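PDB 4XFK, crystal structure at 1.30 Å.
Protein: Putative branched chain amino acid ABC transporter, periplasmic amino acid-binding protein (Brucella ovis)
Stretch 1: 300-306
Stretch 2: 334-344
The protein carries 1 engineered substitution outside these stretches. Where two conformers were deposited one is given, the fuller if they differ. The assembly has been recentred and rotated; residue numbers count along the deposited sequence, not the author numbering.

Stretch 1 300-306: VFGLQLF
Stretch 2 334-344: VKTPMGDYSMR

A helix can pack on a β-hairpin without a hydrogen bond between them, while the backbone bonds within each element and polar side-chain groups find partners elsewhere in the structure. The contact between helix 300-306 and the hairpin of 334-344 illustrates the principle: about 505 Å² is buried, counting both sides, and no hydrogen bond crosses between the atoms modelled.

At its apolar centre lie F301 and L305, one helical turn apart. F301 (chi1 -59°, m; chi2 -18°) points its CA-to-CB bond toward the hairpin and sets its ring against T336, P337 and M338. T336 CB lies over one face of the ring, 4.3 Å from the centroid of the F301 ring and 21° off the normal, a CH-pi contact. P337 CD comes to 3.6 Å from F301 CE1 and M338 CG to 3.8 Å from F301 CE2, both obliquely, while Y341 CE2 lies 3.9 Å from F301 CB. The turn of the hairpin thus packs against the ring, and Y341 of the second strand meets the side chain at CB.

L305 leaves the helix sideways with chi1 -175° (t) and chi2 64° (p). It touches both strands: L305 CD1 lies 4.0 Å from V334 CG1, and L305 CD2 approaches Y341 CE1 to 3.4 Å, near the plane of the tyrosine ring and at its edge, and stands 4.1 Å from M343 CB. Y341 (t, chi2 -79°) and M343 (t, p, p) both direct CA-to-CB toward the helix; S342, between them, points away, in the usual alternation of a strand. On the first strand V334 (p) and T336 (p) likewise face the helix and K335 turns away, its side chain modelled only to CB.

The register matches this packing. The CA atoms of F301 and T336 are 6.2 Å apart and those of L305 and V334 5.7 Å, so the helix runs nearly antiparallel to strand 334-336, at 154°, with axes 8.6 Å apart at closest approach. It crosses strand 339-343 at -66°, with an 8.7 Å approach. Y341 OH lies 3.5 Å from G302 CA; an ideal CB there would point away from the hairpin and lie 3.6 Å from Y341 OH, so this contact alone does not explain the glycine.

The helix is regular, with Q304 N to V300 O at 2.8 Å and L305 N to F301 O at 3.0 Å. The strands pair through V334 N to Y341 O and Y341 N to V334 O, both 3.0 Å, and through T336 N to G339 O at 2.8 Å and G339 N to T336 O at 3.0 Å. A type I turn spans T336 to G339, with P337 at -62/-11, M338 at -108/-5 and G339 at 123/-156. T336 OG1 braces it, donating to G339 O at 2.9 Å and accepting from M338 N at 3.1 Å.

At the polar edge, Q304 (m, t, chi3 -3°) lays Q304 OE1 3.6 Å from P337 CD and 3.7 Å from T336 CA, contacts without hydrogen bonds; its NE2 is satisfied elsewhere in the structure.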

# COMPACT_ATOMS: atom_id res chain seq x y z
N VAL A 300 0.26 6.35 -6.78
CA VAL A 300 -0.19 7.37 -7.73
C VAL A 300 -1.26 8.27 -7.11
O VAL A 300 -1.17 9.51 -7.17
CB VAL A 300 -0.73 6.74 -9.03
CG1 VAL A 300 -1.39 7.82 -9.90
CG2 VAL A 300 0.37 6.00 -9.78
N PHE A 301 -2.28 7.67 -6.51
CA PHE A 301 -3.40 8.46 -6.00
C PHE A 301 -2.94 9.34 -4.82
O PHE A 301 -3.37 10.48 -4.68
CB PHE A 301 -4.58 7.56 -5.58
CG PHE A 301 -5.14 6.69 -6.68
CD1 PHE A 301 -4.89 6.96 -8.02
CD2 PHE A 301 -5.92 5.58 -6.37
CE1 PHE A 301 -5.40 6.14 -9.02
CE2 PHE A 301 -6.45 4.77 -7.37
CZ PHE A 301 -6.18 5.04 -8.69
N GLY A 302 -2.05 8.80 -4.00
CA GLY A 302 -1.49 9.58 -2.92
C GLY A 302 -0.74 10.78 -3.44
O GLY A 302 -0.86 11.88 -2.90
N LEU A 303 0.05 10.57 -4.49
CA LEU A 303 0.80 11.68 -5.06
C LEU A 303 -0.10 12.65 -5.82
O LEU A 303 0.23 13.82 -5.95
CB LEU A 303 1.96 11.18 -5.93
CG LEU A 303 3.10 10.53 -5.15
CD1 LEU A 303 4.10 9.87 -6.10
CD2 LEU A 303 3.80 11.54 -4.26
N GLN A 304 -1.27 12.18 -6.28
CA GLN A 304 -2.28 13.10 -6.80
C GLN A 304 -2.83 14.00 -5.70
O GLN A 304 -3.01 15.20 -5.91
CB GLN A 304 -3.40 12.36 -7.52
CG GLN A 304 -2.94 11.72 -8.82
CD GLN A 304 -4.06 11.08 -9.62
OE1 GLN A 304 -5.21 11.06 -9.19
NE2 GLN A 304 -3.72 10.55 -10.79
N LEU A 305 -3.09 13.44 -4.52
CA LEU A 305 -3.53 14.27 -3.41
C LEU A 305 -2.43 15.25 -3.01
O LEU A 305 -2.70 16.42 -2.76
CB LEU A 305 -3.96 13.42 -2.22
CG LEU A 305 -4.54 14.24 -1.06
CD1 LEU A 305 -5.83 14.93 -1.48
CD2 LEU A 305 -4.79 13.36 0.15
N PHE A 306 -1.20 14.76 -2.94
CA PHE A 306 -0.04 15.61 -2.66
C PHE A 306 0.06 16.75 -3.67
O PHE A 306 0.28 17.90 -3.29
CB PHE A 306 1.23 14.75 -2.66
CG PHE A 306 2.49 15.54 -2.49
CD1 PHE A 306 2.76 16.23 -1.32
CD2 PHE A 306 3.41 15.60 -3.53
CE1 PHE A 306 3.93 16.96 -1.18
CE2 PHE A 306 4.58 16.32 -3.39
CZ PHE A 306 4.84 16.99 -2.22
N VAL A 334 -9.04 15.37 -3.78
CA VAL A 334 -8.86 15.25 -5.22
C VAL A 334 -9.71 14.12 -5.77
O VAL A 334 -9.92 13.11 -5.10
CB VAL A 334 -7.35 15.09 -5.58
CG1 VAL A 334 -6.82 13.73 -5.14
CG2 VAL A 334 -7.11 15.34 -7.05
N LYS A 335 -10.24 14.31 -6.98
CA LYS A 335 -10.94 13.25 -7.68
C LYS A 335 -9.91 12.42 -8.44
O LYS A 335 -9.32 12.88 -9.41
CB LYS A 335 -11.97 13.84 -8.66
N THR A 336 -9.68 11.20 -7.97
CA THR A 336 -8.75 10.30 -8.64
C THR A 336 -9.53 9.44 -9.63
O THR A 336 -10.76 9.53 -9.70
CB THR A 336 -8.08 9.37 -7.62
OG1 THR A 336 -9.02 8.38 -7.18
CG2 THR A 336 -7.52 10.16 -6.46
N PRO A 337 -8.84 8.59 -10.39
CA PRO A 337 -9.57 7.69 -11.29
C PRO A 337 -10.51 6.72 -10.59
O PRO A 337 -11.33 6.10 -11.26
CB PRO A 337 -8.44 6.93 -11.99
CG PRO A 337 -7.30 7.91 -12.01
CD PRO A 337 -7.39 8.63 -10.70
N MET A 338 -10.41 6.62 -9.26
CA MET A 338 -11.28 5.74 -8.48
C MET A 338 -12.31 6.49 -7.66
O MET A 338 -13.15 5.88 -7.00
CB MET A 338 -10.46 4.88 -7.53
CG MET A 338 -9.96 3.60 -8.14
SD MET A 338 -11.30 2.52 -8.71
CE MET A 338 -12.38 2.48 -7.30
N GLY A 339 -12.24 7.82 -7.67
CA GLY A 339 -13.17 8.62 -6.89
C GLY A 339 -12.45 9.52 -5.91
O GLY A 339 -11.27 9.85 -6.09
N ASP A 340 -13.15 9.91 -4.86
CA ASP A 340 -12.63 10.90 -3.94
C ASP A 340 -11.52 10.38 -3.06
O ASP A 340 -11.57 9.25 -2.56
CB ASP A 340 -13.75 11.49 -3.09
CG ASP A 340 -14.67 12.38 -3.89
OD1 ASP A 340 -14.19 13.04 -4.84
OD2 ASP A 340 -15.87 12.42 -3.57
N TYR A 341 -10.51 11.22 -2.89
CA TYR A 341 -9.40 10.92 -2.03
C TYR A 341 -9.16 12.15 -1.13
O TYR A 341 -9.12 13.28 -1.62
CB TYR A 341 -8.24 10.66 -2.96
CG TYR A 341 -7.07 10.01 -2.33
CD1 TYR A 341 -6.20 10.75 -1.57
CD2 TYR A 341 -6.82 8.66 -2.51
CE1 TYR A 341 -5.11 10.19 -1.00
CE2 TYR A 341 -5.73 8.07 -1.93
CZ TYR A 341 -4.88 8.85 -1.17
OH TYR A 341 -3.78 8.33 -0.57
N SER A 342 -9.04 11.92 0.17
CA SER A 342 -8.78 13.01 1.11
C SER A 342 -7.92 12.50 2.25
O SER A 342 -7.53 11.33 2.26
CB SER A 342 -10.09 13.62 1.62
OG SER A 342 -10.86 12.67 2.35
N MET A 343 -7.64 13.36 3.22
CA MET A 343 -6.74 13.02 4.32
C MET A 343 -7.39 13.29 5.66
O MET A 343 -7.90 14.39 5.89
CB MET A 343 -5.46 13.85 4.21
CG MET A 343 -4.43 13.56 5.29
SD MET A 343 -3.86 11.84 5.31
CE MET A 343 -3.09 11.71 3.69
N ARG A 344 -7.38 12.30 6.55
CA ARG A 344 -7.90 12.51 7.90
C ARG A 344 -6.85 13.21 8.75
O ARG A 344 -5.71 12.77 8.85
CB ARG A 344 -8.32 11.19 8.52
CG ARG A 344 -8.93 11.37 9.89
CD ARG A 344 -9.72 10.13 10.29
NE ARG A 344 -8.86 8.95 10.39
CZ ARG A 344 -9.32 7.71 10.49
NH1 ARG A 344 -10.62 7.48 10.47
NH2 ARG A 344 -8.47 6.70 10.60